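PDB 1J5X: glucosamine-6-phosphate deaminase from Thermotoga maritima, which belongs to the SIS-domain family of alpha/beta proteins, with two parallel sheets flanked by helices in a single chain. Local coordinates for residues Asn25-Phe30 / Ser307-Thr312; Val58-Ser63 / Gly111-Val116; Phe215-Met220 / Gln316-Gln321; Cys234-Leu239 / Pro334-Thr339; Gly271-Glu276 / Val290-Glu295. One frame throughout, in Å; residues are numbered along the deposited sequence.

How the contacts relate
Contacts 1 and 3 are buried and wholly apolar, each built round one leucine; their later segments lie close together in sequence, just before and within helix 313-326. Contact 5, largely buried with Asp273 at its exposed rim, joins strand and helix of one beta-alpha-beta unit and reaches the same four-stranded sheet as contact 3, yet its chemistry is that of carboxylates gathered round a lysine. Arg311 of contact 1 bonds to Val293 O of contact 5. Contact 2, partly buried, belongs to the five-stranded sheet and centres on a cysteine sulfur. Contact 4 lies at the surface, where the C-terminal tail runs past the end of helix 222-238; the tail touches contact 2 through Thr339.

Contact 1: residues Asn25-Phe30 / Ser307-Thr312; sequences NELKKF and SAFLRT
Apolar packing alone joins the two segments: the CD2 methyl of Leu27 meets Leu310 and Phe309 where they lie together. It touches Leu310 CD2 at 4.0 Å, methyl to methyl, and lies 4.1 Å from Phe309 CE2, at the edge of the ring and near its plane. Leu27 has CG anti to the backbone N (chi1 -171°), which carries CD2 from the first turn of helix 27-35 to segment 307-312. There Leu310 CG sits 3.6 Å above the Phe309 ring plane, displaced toward the rim, so the two side chains pack on each other as well as on Leu27.

No polar bond links the two segments; those present lie within each or lead elsewhere. Phe30 N to Glu26 O, 3.0 Å, closes the first turn of the helix, with Glu26 at its N-cap position. Arg311 NE gives a 2.7 Å bond to Ser307 OG, which lies close to the guanidinium plane; the N-H...O angle is 147°. Gln267 OE1 and Val293 O take bonds from Arg311 NH1, and Ser302 O takes one from NH2.

Helices 162-179 and 184-205 supply further walls, with Met166 and Ser193 against Leu27 and with Phe186 and Leu189 against Phe309. The contact thus joins helix 27-35 to the lead-in of helix 313-326 by dispersion alone, while the Arg311 bonds probably steady the irregular segment.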
# COMPACT_ATOMS: atom_id res chain seq x y z
N ASN A 25 -3.56 -13.05 -11.66
CA ASN A 25 -4.13 -13.27 -12.99
C ASN A 25 -4.27 -12.14 -13.98
O ASN A 25 -4.29 -12.37 -15.18
CB ASN A 25 -5.53 -13.93 -12.85
CG ASN A 25 -5.45 -15.30 -12.20
OD1 ASN A 25 -4.55 -16.09 -12.50
ND2 ASN A 25 -6.40 -15.59 -11.31
N GLU A 26 -4.37 -10.91 -13.50
CA GLU A 26 -4.62 -9.82 -14.41
C GLU A 26 -3.58 -8.71 -14.44
O GLU A 26 -3.68 -7.76 -15.21
CB GLU A 26 -5.98 -9.22 -14.06
CG GLU A 26 -7.04 -10.32 -13.80
CD GLU A 26 -8.50 -9.79 -13.74
OE1 GLU A 26 -8.70 -8.59 -13.42
OE2 GLU A 26 -9.45 -10.59 -14.00
N LEU A 27 -2.58 -8.83 -13.60
CA LEU A 27 -1.58 -7.76 -13.49
C LEU A 27 -0.81 -7.51 -14.78
O LEU A 27 -0.61 -6.37 -15.16
CB LEU A 27 -0.62 -8.08 -12.34
CG LEU A 27 0.36 -6.97 -11.94
CD1 LEU A 27 -0.46 -5.72 -11.39
CD2 LEU A 27 1.28 -7.55 -10.85
N LYS A 28 -0.36 -8.58 -15.43
CA LYS A 28 0.40 -8.40 -16.66
C LYS A 28 -0.41 -7.69 -17.72
O LYS A 28 0.05 -6.79 -18.44
CB LYS A 28 0.92 -9.74 -17.18
CG LYS A 28 1.83 -9.61 -18.42
CD LYS A 28 2.60 -10.91 -18.66
CE LYS A 28 3.59 -10.84 -19.83
NZ LYS A 28 2.93 -11.10 -21.16
N LYS A 29 -1.68 -8.08 -17.83
CA LYS A 29 -2.53 -7.42 -18.80
C LYS A 29 -2.70 -5.94 -18.50
O LYS A 29 -2.65 -5.09 -19.40
CB LYS A 29 -3.91 -8.10 -18.78
CG LYS A 29 -4.95 -7.49 -19.69
CD LYS A 29 -6.21 -8.39 -19.61
CE LYS A 29 -7.33 -7.97 -20.56
NZ LYS A 29 -8.56 -8.72 -20.19
N PHE A 30 -2.92 -5.63 -17.23
CA PHE A 30 -3.10 -4.26 -16.82
C PHE A 30 -1.78 -3.52 -17.10
O PHE A 30 -1.77 -2.41 -17.62
CB PHE A 30 -3.41 -4.21 -15.31
CG PHE A 30 -3.23 -2.85 -14.71
CD1 PHE A 30 -4.18 -1.85 -14.91
CD2 PHE A 30 -2.07 -2.55 -13.95
CE1 PHE A 30 -4.01 -0.55 -14.37
CE2 PHE A 30 -1.87 -1.26 -13.40
CZ PHE A 30 -2.84 -0.25 -13.61
N SER A 307 9.90 -3.30 -5.81
CA SER A 307 9.00 -4.42 -5.48
C SER A 307 7.82 -3.95 -4.57
O SER A 307 6.97 -4.77 -4.22
CB SER A 307 9.78 -5.53 -4.72
OG SER A 307 10.32 -4.99 -3.52
N ALA A 308 7.81 -2.69 -4.17
CA ALA A 308 6.77 -2.19 -3.27
C ALA A 308 5.37 -2.51 -3.77
O ALA A 308 4.51 -2.84 -2.93
CB ALA A 308 6.91 -0.67 -3.02
N PHE A 309 5.15 -2.46 -5.09
CA PHE A 309 3.80 -2.70 -5.61
C PHE A 309 3.29 -4.16 -5.46
O PHE A 309 2.09 -4.44 -5.65
CB PHE A 309 3.69 -2.21 -7.04
CG PHE A 309 4.35 -3.12 -8.04
CD1 PHE A 309 5.72 -2.96 -8.34
CD2 PHE A 309 3.63 -4.16 -8.67
CE1 PHE A 309 6.33 -3.84 -9.25
CE2 PHE A 309 4.22 -5.03 -9.56
CZ PHE A 309 5.59 -4.88 -9.87
N LEU A 310 4.18 -5.09 -5.13
CA LEU A 310 3.76 -6.46 -4.88
C LEU A 310 3.76 -6.78 -3.38
O LEU A 310 3.20 -7.79 -2.96
CB LEU A 310 4.75 -7.43 -5.49
CG LEU A 310 4.94 -7.51 -7.01
CD1 LEU A 310 6.12 -8.47 -7.32
CD2 LEU A 310 3.63 -8.08 -7.62
N ARG A 311 4.43 -5.96 -2.56
CA ARG A 311 4.62 -6.39 -1.19
C ARG A 311 3.49 -6.38 -0.18
O ARG A 311 3.72 -6.78 0.96
CB ARG A 311 5.88 -5.75 -0.58
CG ARG A 311 7.23 -6.40 -1.15
CD ARG A 311 8.41 -5.48 -0.81
NE ARG A 311 9.73 -6.11 -1.10
CZ ARG A 311 10.45 -6.75 -0.18
NH1 ARG A 311 10.00 -6.87 1.08
NH2 ARG A 311 11.67 -7.25 -0.52
N THR A 312 2.33 -5.89 -0.57
CA THR A 312 1.18 -6.00 0.36
C THR A 312 0.43 -7.33 0.07
O THR A 312 -0.45 -7.73 0.83
CB THR A 312 0.16 -4.82 0.29
OG1 THR A 312 -0.47 -4.74 -0.98
CG2 THR A 312 0.89 -3.49 0.58

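Contact 2: residues Val58-Ser63 / Gly111-Val116; sequences VGCGSS and GNTTEV
Cys60 SG meets Thr113, Glu115 and Val116 at the start of helix 114-125. With SG anti to its own carbonyl carbon (chi1 -57°), the thiol leaves the end of strand 54-59, and the one sulfur atom touches all three. From Glu115 it meets CB at 3.9 Å and OE1 at 3.8 Å; the chain bows round the sulfur, CG standing farther off. Val116 offers one branch only: CG2 lies 4.1 Å from SG. Thr113 turns its methyl to the cysteine, CG2 standing 4.2 Å from SG, while its OG1 bonds to Ser108 OG. Thr113 occupies the N-cap position of the helix, but its hydroxyl makes no capping bond.

SG is thus met by two methyls, a methylene and one carboxylate oxygen, all at van der Waals range.

Both segments lie in the SIS domain, at the C-terminal end of strand 54-59 and the start of helix 114-125. Val58 is bonded through its backbone to Phe105 and Phe107 along strand 102-107, and Gly59 to Ile85 of strand 81-86, so the cysteine follows directly on an inner strand of the five-stranded parallel sheet. Ala87 of helix 87-91 touches both Cys60 and Val116, so that helix borders both sides of the contact.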
# COMPACT_ATOMS: atom_id res chain seq x y z
N VAL A 58 -2.33 13.03 -1.31
CA VAL A 58 -3.35 13.23 -0.26
C VAL A 58 -4.44 12.16 -0.38
O VAL A 58 -4.95 11.95 -1.47
CB VAL A 58 -4.01 14.64 -0.53
CG1 VAL A 58 -5.14 14.93 0.46
CG2 VAL A 58 -2.89 15.76 -0.44
N GLY A 59 -4.80 11.52 0.73
CA GLY A 59 -5.83 10.48 0.61
C GLY A 59 -6.26 9.99 1.97
O GLY A 59 -5.73 10.48 2.95
N CYS A 60 -7.20 9.03 2.02
CA CYS A 60 -7.72 8.47 3.28
C CYS A 60 -7.62 6.95 3.34
O CYS A 60 -7.82 6.28 2.30
CB CYS A 60 -9.22 8.79 3.46
SG CYS A 60 -9.60 10.57 3.41
N GLY A 61 -7.30 6.44 4.53
CA GLY A 61 -7.26 4.98 4.74
C GLY A 61 -6.23 4.33 3.83
O GLY A 61 -5.05 4.79 3.78
N SER A 62 -6.62 3.25 3.15
CA SER A 62 -5.67 2.60 2.20
C SER A 62 -5.12 3.59 1.21
O SER A 62 -3.97 3.42 0.75
CB SER A 62 -6.33 1.47 1.37
OG SER A 62 -6.90 0.57 2.27
N SER A 63 -5.92 4.60 0.83
CA SER A 63 -5.42 5.57 -0.16
C SER A 63 -4.39 6.54 0.47
O SER A 63 -3.57 7.15 -0.20
CB SER A 63 -6.57 6.35 -0.79
OG SER A 63 -7.15 5.62 -1.89
N GLY A 111 -13.90 7.83 -5.78
CA GLY A 111 -13.91 9.21 -6.28
C GLY A 111 -14.93 10.13 -5.60
O GLY A 111 -15.08 11.27 -5.97
N ASN A 112 -15.60 9.63 -4.58
CA ASN A 112 -16.62 10.46 -3.94
C ASN A 112 -16.38 10.69 -2.44
O ASN A 112 -17.23 11.25 -1.73
CB ASN A 112 -18.02 9.82 -4.21
CG ASN A 112 -18.46 9.99 -5.66
OD1 ASN A 112 -18.18 11.14 -6.25
ND2 ASN A 112 -19.11 9.08 -6.24
N THR A 113 -15.19 10.30 -1.97
CA THR A 113 -14.80 10.47 -0.55
C THR A 113 -14.86 11.95 -0.19
O THR A 113 -14.14 12.78 -0.74
CB THR A 113 -13.37 9.90 -0.33
OG1 THR A 113 -13.35 8.56 -0.84
CG2 THR A 113 -13.02 9.87 1.14
N THR A 114 -15.77 12.28 0.73
CA THR A 114 -15.98 13.68 1.09
C THR A 114 -14.73 14.46 1.45
O THR A 114 -14.52 15.56 0.95
CB THR A 114 -16.97 13.82 2.23
OG1 THR A 114 -18.17 13.05 1.96
CG2 THR A 114 -17.34 15.28 2.35
N GLU A 115 -13.90 13.87 2.30
CA GLU A 115 -12.67 14.54 2.72
C GLU A 115 -11.73 14.84 1.55
O GLU A 115 -11.06 15.86 1.53
CB GLU A 115 -11.99 13.65 3.76
CG GLU A 115 -12.72 13.66 5.08
CD GLU A 115 -12.30 12.47 5.91
OE1 GLU A 115 -11.12 12.49 6.37
OE2 GLU A 115 -13.08 11.50 6.08
N VAL A 116 -11.72 13.96 0.54
CA VAL A 116 -10.81 14.14 -0.60
C VAL A 116 -11.34 15.24 -1.48
O VAL A 116 -10.57 16.01 -2.04
CB VAL A 116 -10.64 12.79 -1.39
CG1 VAL A 116 -9.72 12.98 -2.63
CG2 VAL A 116 -10.04 11.78 -0.46

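Contact 3: residues Phe215-Met220 / Gln316-Gln321; sequences FVFLGM and QILGYQ
The 2.9 Å backbone bond from Gln321 N to Ile317 O belongs to the helical turn that holds Leu318 facing Phe215 and Phe217. The preceding i to i-4 bond, Tyr320 N to Gln316 O, is 3.0 Å; across the contact itself everything is apolar.

Leu318 reaches the sheet with CG anti to the backbone N (chi1 175°) and sets its CD2 methyl between two phenylalanine rings that use it differently. Over the Phe215 ring the methyl lies on one face, 4.0 Å from the centroid and 22° off the normal, a CH-pi contact. Its nearest ring atoms there are CD2 and CE2, and Leu318 CD1 reaches the far end of the same ring at CZ, 4.1 Å away. Phe217 instead presents its edge: CZ is 3.9 Å from the same Leu318 CD2, which stands near the plane of that ring. One methyl thus serves a face and an edge at once.

Strand 214-218 is an inner strand of the four-stranded parallel sheet, bonded to strands 241-245 and 262-267 on its two sides. Helix 313-326 packs over its phenylalanines here, next to helix 222-238, whose Cys234 touches Phe215 and whose Ser227, Ser230 and Ala231 line Phe217.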
# COMPACT_ATOMS: atom_id res chain seq x y z
N PHE A 215 -0.69 -9.18 14.97
CA PHE A 215 0.14 -9.08 13.75
C PHE A 215 0.95 -7.78 13.76
O PHE A 215 0.39 -6.69 14.01
CB PHE A 215 -0.74 -9.07 12.52
CG PHE A 215 -1.56 -10.33 12.31
CD1 PHE A 215 -1.30 -11.49 13.04
CD2 PHE A 215 -2.56 -10.33 11.38
CE1 PHE A 215 -2.07 -12.64 12.81
CE2 PHE A 215 -3.35 -11.48 11.12
CZ PHE A 215 -3.10 -12.62 11.85
N VAL A 216 2.24 -7.88 13.40
CA VAL A 216 3.15 -6.73 13.38
C VAL A 216 3.78 -6.72 11.99
O VAL A 216 4.22 -7.79 11.52
CB VAL A 216 4.23 -6.93 14.45
CG1 VAL A 216 5.31 -5.84 14.38
CG2 VAL A 216 3.56 -6.96 15.87
N PHE A 217 3.76 -5.57 11.31
CA PHE A 217 4.32 -5.42 9.96
C PHE A 217 5.48 -4.44 10.02
O PHE A 217 5.32 -3.28 10.41
CB PHE A 217 3.18 -4.99 9.04
CG PHE A 217 2.10 -6.03 8.96
CD1 PHE A 217 2.27 -7.10 8.09
CD2 PHE A 217 0.95 -5.98 9.77
CE1 PHE A 217 1.31 -8.13 7.98
CE2 PHE A 217 -0.03 -7.01 9.69
CZ PHE A 217 0.15 -8.07 8.79
N LEU A 218 6.68 -4.90 9.64
CA LEU A 218 7.87 -4.06 9.76
C LEU A 218 8.49 -3.78 8.41
O LEU A 218 8.59 -4.69 7.60
CB LEU A 218 8.91 -4.79 10.64
CG LEU A 218 8.55 -5.20 12.07
CD1 LEU A 218 9.85 -5.72 12.81
CD2 LEU A 218 8.03 -3.92 12.83
N GLY A 219 8.88 -2.54 8.17
CA GLY A 219 9.55 -2.23 6.89
C GLY A 219 10.01 -0.78 6.92
O GLY A 219 9.42 0.03 7.65
N MSE A 220 11.05 -0.45 6.16
CA MSE A 220 11.51 0.93 6.12
C MSE A 220 11.09 1.68 4.86
O MSE A 220 10.94 1.07 3.79
CB MSE A 220 13.07 0.99 6.14
CG MSE A 220 13.61 0.43 7.45
SE MSE A 220 15.60 0.65 7.27
CE MSE A 220 16.14 0.44 9.21
N GLN A 316 -2.37 -9.32 2.42
CA GLN A 316 -3.76 -9.48 1.97
C GLN A 316 -4.14 -10.98 2.10
O GLN A 316 -5.26 -11.30 2.42
CB GLN A 316 -3.91 -9.15 0.51
CG GLN A 316 -3.68 -7.68 0.13
CD GLN A 316 -3.61 -7.51 -1.39
OE1 GLN A 316 -4.33 -8.15 -2.09
NE2 GLN A 316 -2.75 -6.63 -1.88
N ILE A 317 -3.19 -11.87 1.77
CA ILE A 317 -3.43 -13.31 1.89
C ILE A 317 -3.52 -13.70 3.37
O ILE A 317 -4.35 -14.54 3.75
CB ILE A 317 -2.29 -14.12 1.13
CG1 ILE A 317 -2.45 -13.90 -0.36
CG2 ILE A 317 -2.32 -15.62 1.51
CD1 ILE A 317 -1.25 -14.51 -1.22
N LEU A 318 -2.69 -13.10 4.21
CA LEU A 318 -2.75 -13.38 5.64
C LEU A 318 -4.13 -12.94 6.13
O LEU A 318 -4.82 -13.70 6.83
CB LEU A 318 -1.68 -12.59 6.39
CG LEU A 318 -1.75 -12.72 7.92
CD1 LEU A 318 -1.48 -14.20 8.40
CD2 LEU A 318 -0.68 -11.83 8.50
N GLY A 319 -4.56 -11.75 5.70
CA GLY A 319 -5.84 -11.26 6.19
C GLY A 319 -6.96 -12.22 5.80
O GLY A 319 -7.85 -12.56 6.63
N TYR A 320 -6.94 -12.62 4.53
CA TYR A 320 -7.98 -13.52 4.02
C TYR A 320 -7.98 -14.85 4.78
O TYR A 320 -9.00 -15.29 5.34
CB TYR A 320 -7.78 -13.76 2.55
CG TYR A 320 -8.89 -14.63 1.99
CD1 TYR A 320 -8.81 -16.02 2.04
CD2 TYR A 320 -10.05 -14.05 1.48
CE1 TYR A 320 -9.87 -16.81 1.60
CE2 TYR A 320 -11.12 -14.83 1.04
CZ TYR A 320 -11.02 -16.20 1.11
OH TYR A 320 -12.13 -16.96 0.69
N GLN A 321 -6.83 -15.49 4.83
CA GLN A 321 -6.76 -16.77 5.50
C GLN A 321 -7.11 -16.65 6.97
O GLN A 321 -7.75 -17.57 7.54
CB GLN A 321 -5.34 -17.39 5.33
CG GLN A 321 -5.05 -17.76 3.84
CD GLN A 321 -3.79 -18.63 3.67
OE1 GLN A 321 -3.32 -19.20 4.77
NE2 GLN A 321 -3.25 -18.75 2.56

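Contact 4: residues Cys234-Leu239 / Pro334-Thr339; sequences CIEMSL and PHLEKT
Leu239 and Pro334 meet end on, the leucine methyls against the CG-CD side of the proline ring. Leu239 CD2 lies 3.7 Å from Pro334 CD, and CD1 lies 3.8 Å from Pro334 CG. The second pair crosses at about a right angle: Leu336, its CG anti to the carbonyl carbon (chi1 -56°), lays its CD1 methyl across Glu236, 3.7 Å from CG and 3.6 Å from OE2. The methyl touches the acidic side chain all the way from CG to OE2, with the carboxylate oxygen closest. Glu236 OE1 has a long, weak ion pair with Lys233.

Behind these pairs, the helix end is held by bonds of its own. Leu239 is the first residue beyond helix 222-238, and its positive phi (58°) turns the chain there. Just before it, Ser238 OG gives a 2.7 Å bond to Cys234 O, in the carbonyl plane on a lone pair, and the same oxygen takes the backbone N of Ser238 at 3.2 Å. Ser238 O in turn bonds to Arg326 NH1 of helix 313-326, whose side chain also touches Leu239. On the tail, Pro334 CB stands over the centre of the His335 ring. Farther along, Lys338 NZ bonds to Glu155 O and Thr339 OG1 to Thr110 OG1.

The firm polar bonds thus lie behind the interface and along the tail; the segment 334-339 leans on the helix end by van der Waals contact, without a hydrogen bond to it. All four touching residues also meet crystal neighbours, so lattice packing may influence this exposed arrangement.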
# COMPACT_ATOMS: atom_id res chain seq x y z
N CYS A 234 -5.29 -6.56 7.42
CA CYS A 234 -5.63 -7.57 8.42
C CYS A 234 -6.61 -7.07 9.43
O CYS A 234 -7.35 -7.87 10.03
CB CYS A 234 -4.42 -8.09 9.12
SG CYS A 234 -3.37 -9.02 7.90
N ILE A 235 -6.63 -5.75 9.63
CA ILE A 235 -7.60 -5.21 10.57
C ILE A 235 -8.96 -5.31 9.94
O ILE A 235 -9.87 -5.87 10.54
CB ILE A 235 -7.29 -3.70 10.93
CG1 ILE A 235 -6.08 -3.64 11.86
CG2 ILE A 235 -8.53 -3.04 11.57
CD1 ILE A 235 -5.33 -2.22 11.95
N GLU A 236 -9.10 -4.82 8.71
CA GLU A 236 -10.36 -4.84 8.06
C GLU A 236 -10.88 -6.23 7.71
O GLU A 236 -12.06 -6.55 7.93
CB GLU A 236 -10.34 -4.04 6.77
CG GLU A 236 -10.10 -2.53 6.90
CD GLU A 236 -9.97 -1.86 5.53
OE1 GLU A 236 -9.28 -2.43 4.65
OE2 GLU A 236 -10.51 -0.76 5.31
N MSE A 237 -10.01 -7.07 7.15
CA MSE A 237 -10.49 -8.38 6.69
C MSE A 237 -10.78 -9.39 7.75
O MSE A 237 -11.79 -10.13 7.67
CB MSE A 237 -9.46 -9.01 5.72
CG MSE A 237 -9.40 -8.32 4.42
SE MSE A 237 -7.98 -9.32 3.30
CE MSE A 237 -7.83 -8.14 1.87
N SER A 238 -9.89 -9.42 8.73
CA SER A 238 -9.93 -10.45 9.75
C SER A 238 -10.18 -10.04 11.18
O SER A 238 -10.21 -10.89 12.06
CB SER A 238 -8.61 -11.21 9.69
OG SER A 238 -7.59 -10.57 10.47
N LEU A 239 -10.30 -8.73 11.42
CA LEU A 239 -10.48 -8.22 12.76
C LEU A 239 -9.38 -8.57 13.74
O LEU A 239 -9.63 -8.82 14.92
CB LEU A 239 -11.86 -8.68 13.31
CG LEU A 239 -13.01 -8.28 12.38
CD1 LEU A 239 -14.43 -8.65 13.03
CD2 LEU A 239 -12.99 -6.78 12.17
N PRO A 334 -17.19 -5.41 9.70
CA PRO A 334 -18.20 -4.65 10.45
C PRO A 334 -18.01 -3.15 10.23
O PRO A 334 -16.88 -2.69 10.12
CB PRO A 334 -17.87 -4.95 11.91
CG PRO A 334 -16.94 -6.06 11.91
CD PRO A 334 -16.22 -6.03 10.60
N HIS A 335 -19.12 -2.41 10.19
CA HIS A 335 -19.16 -0.93 10.07
C HIS A 335 -18.60 -0.17 8.88
O HIS A 335 -18.82 1.05 8.78
CB HIS A 335 -18.52 -0.29 11.30
CG HIS A 335 -18.49 -1.15 12.53
ND1 HIS A 335 -19.63 -1.72 13.07
CD2 HIS A 335 -17.47 -1.49 13.35
CE1 HIS A 335 -19.30 -2.38 14.17
NE2 HIS A 335 -18.00 -2.26 14.36
N LEU A 336 -17.85 -0.84 8.01
CA LEU A 336 -17.25 -0.16 6.86
C LEU A 336 -18.12 0.12 5.66
O LEU A 336 -18.99 -0.68 5.33
CB LEU A 336 -16.05 -0.94 6.36
CG LEU A 336 -14.96 -1.22 7.41
CD1 LEU A 336 -13.72 -1.72 6.69
CD2 LEU A 336 -14.65 0.03 8.22
N GLU A 337 -17.81 1.22 4.95
CA GLU A 337 -18.53 1.64 3.75
C GLU A 337 -17.52 1.89 2.61
O GLU A 337 -16.42 2.38 2.87
CB GLU A 337 -19.27 2.96 4.02
CG GLU A 337 -20.22 2.93 5.20
CD GLU A 337 -20.77 4.32 5.51
OE1 GLU A 337 -20.00 5.17 6.03
OE2 GLU A 337 -21.97 4.58 5.23
N LYS A 338 -17.87 1.60 1.36
CA LYS A 338 -16.88 1.85 0.30
C LYS A 338 -16.56 3.35 0.21
O LYS A 338 -15.39 3.77 0.17
CB LYS A 338 -17.39 1.36 -1.06
CG LYS A 338 -16.36 0.56 -1.89
CD LYS A 338 -16.66 0.62 -3.39
CE LYS A 338 -15.72 -0.31 -4.19
NZ LYS A 338 -15.85 -0.19 -5.68
N THR A 339 -17.60 4.18 0.19
CA THR A 339 -17.39 5.61 0.12
C THR A 339 -17.68 6.20 1.49
O THR A 339 -18.82 6.07 1.99
CB THR A 339 -18.29 6.28 -0.94
OG1 THR A 339 -17.96 5.77 -2.23
CG2 THR A 339 -18.04 7.79 -1.00

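Contact 5: residues Gly271-Glu276 / Val290-Glu295; sequences GMDEQE and VLEVGE
Glu292 OE2, on strand 289-293, comes near Asp273 and Glu276 on the first turn of helix 273-285. Direct contact is slight. The nearest approach is from Glu292 OE2 to Glu276 CB, 4.2 Å, oxygen against methylene.

Three acidic groups converge here. Asp273 OD1 lies 4.4 Å from Glu292 OE2, and Glu276 OE1 lies 4.6 Å from the same oxygen. Lys268, just beyond strand 262-267, probably offsets the like charges: its NZ forms salt bridges to Asp273 OD1, Glu276 OE1 and Glu292 OE2, so one ammonium is shared by three carboxylates. The other oxygen of Glu292, OE1, pairs with Lys277 and Arg280 of the same helix. Glu276 OE2 takes a hydrogen bond from Val269 N, which fixes the rotation of that carboxylate.

In the backbone, Glu276 N bonds to Met272 O at 2.9 Å in the first helical turn; Met272, a selenomethionine, is at the N-cap position. Strand 262-267, helix 273-285 and strand 289-293 form a beta-alpha-beta unit of the four-stranded sheet.

Acids that would repel one another are thus joined through a common cation, tying strand, loop and helix by charge. Salt bridges to three bases would probably favour the ionised form of Glu292 despite its burial.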
# COMPACT_ATOMS: atom_id res chain seq x y z
N GLY A 271 20.82 -4.95 1.37
CA GLY A 271 21.92 -4.73 2.28
C GLY A 271 21.77 -4.93 3.78
O GLY A 271 22.78 -4.85 4.48
N MSE A 272 20.54 -5.16 4.27
CA MSE A 272 20.30 -5.28 5.70
C MSE A 272 20.01 -6.65 6.21
O MSE A 272 19.45 -6.81 7.29
CB MSE A 272 19.17 -4.31 6.08
CG MSE A 272 19.66 -2.91 5.85
SE MSE A 272 18.36 -1.66 6.63
CE MSE A 272 18.71 -2.03 8.43
N ASP A 273 20.44 -7.67 5.48
CA ASP A 273 20.16 -9.00 5.94
C ASP A 273 20.70 -9.23 7.37
O ASP A 273 20.03 -9.86 8.20
CB ASP A 273 20.78 -10.04 5.01
CG ASP A 273 20.35 -11.45 5.37
OD1 ASP A 273 19.14 -11.75 5.38
OD2 ASP A 273 21.23 -12.29 5.68
N GLU A 274 21.88 -8.72 7.66
CA GLU A 274 22.44 -8.93 8.99
C GLU A 274 21.58 -8.35 10.12
O GLU A 274 21.32 -9.03 11.15
CB GLU A 274 23.83 -8.32 9.09
CG GLU A 274 24.48 -8.66 10.40
CD GLU A 274 25.67 -7.76 10.69
OE1 GLU A 274 25.55 -6.87 11.58
OE2 GLU A 274 26.72 -7.91 10.02
N GLN A 275 21.17 -7.11 9.94
CA GLN A 275 20.34 -6.48 10.96
C GLN A 275 18.99 -7.18 11.06
O GLN A 275 18.46 -7.31 12.15
CB GLN A 275 20.16 -4.98 10.65
CG GLN A 275 21.42 -4.12 10.66
CD GLN A 275 22.49 -4.49 9.60
OE1 GLN A 275 22.17 -4.84 8.43
NE2 GLN A 275 23.77 -4.38 9.99
N GLU A 276 18.43 -7.61 9.92
CA GLU A 276 17.13 -8.24 9.88
C GLU A 276 17.18 -9.61 10.53
O GLU A 276 16.28 -9.96 11.28
CB GLU A 276 16.60 -8.36 8.42
CG GLU A 276 16.14 -7.01 7.84
CD GLU A 276 16.23 -6.90 6.32
OE1 GLU A 276 16.59 -7.89 5.63
OE2 GLU A 276 15.95 -5.78 5.80
N VAL A 290 8.19 -15.25 13.15
CA VAL A 290 8.63 -14.21 12.20
C VAL A 290 8.73 -14.75 10.81
O VAL A 290 9.26 -15.88 10.61
CB VAL A 290 9.98 -13.68 12.58
CG1 VAL A 290 10.41 -12.58 11.54
CG2 VAL A 290 9.96 -13.17 14.04
N LEU A 291 8.17 -13.99 9.88
CA LEU A 291 8.18 -14.33 8.46
C LEU A 291 8.86 -13.18 7.69
O LEU A 291 8.52 -11.99 7.89
CB LEU A 291 6.76 -14.52 7.98
CG LEU A 291 6.56 -15.10 6.59
CD1 LEU A 291 5.27 -15.96 6.56
CD2 LEU A 291 6.44 -13.93 5.62
N GLU A 292 9.87 -13.51 6.88
CA GLU A 292 10.51 -12.47 6.08
C GLU A 292 10.04 -12.47 4.65
O GLU A 292 9.98 -13.53 3.99
CB GLU A 292 12.03 -12.62 6.08
CG GLU A 292 12.71 -12.30 7.38
CD GLU A 292 14.16 -12.80 7.39
OE1 GLU A 292 14.39 -13.97 7.77
OE2 GLU A 292 15.07 -12.02 7.04
N VAL A 293 9.75 -11.28 4.13
CA VAL A 293 9.33 -11.14 2.74
C VAL A 293 10.51 -10.51 2.02
O VAL A 293 10.91 -9.41 2.38
CB VAL A 293 8.13 -10.15 2.60
CG1 VAL A 293 7.81 -9.89 1.11
CG2 VAL A 293 6.92 -10.75 3.37
N GLY A 294 11.03 -11.18 1.00
CA GLY A 294 12.20 -10.63 0.29
C GLY A 294 13.24 -11.77 0.05
O GLY A 294 13.19 -12.88 0.65
N GLU A 295 14.21 -11.47 -0.82
CA GLU A 295 15.23 -12.46 -1.13
C GLU A 295 16.00 -12.77 0.13
O GLU A 295 16.28 -11.86 0.95
CB GLU A 295 16.10 -11.92 -2.28
CG GLU A 295 15.36 -12.18 -3.55
CD GLU A 295 16.20 -11.97 -4.80
OE1 GLU A 295 17.45 -11.96 -4.70
OE2 GLU A 295 15.61 -11.84 -5.90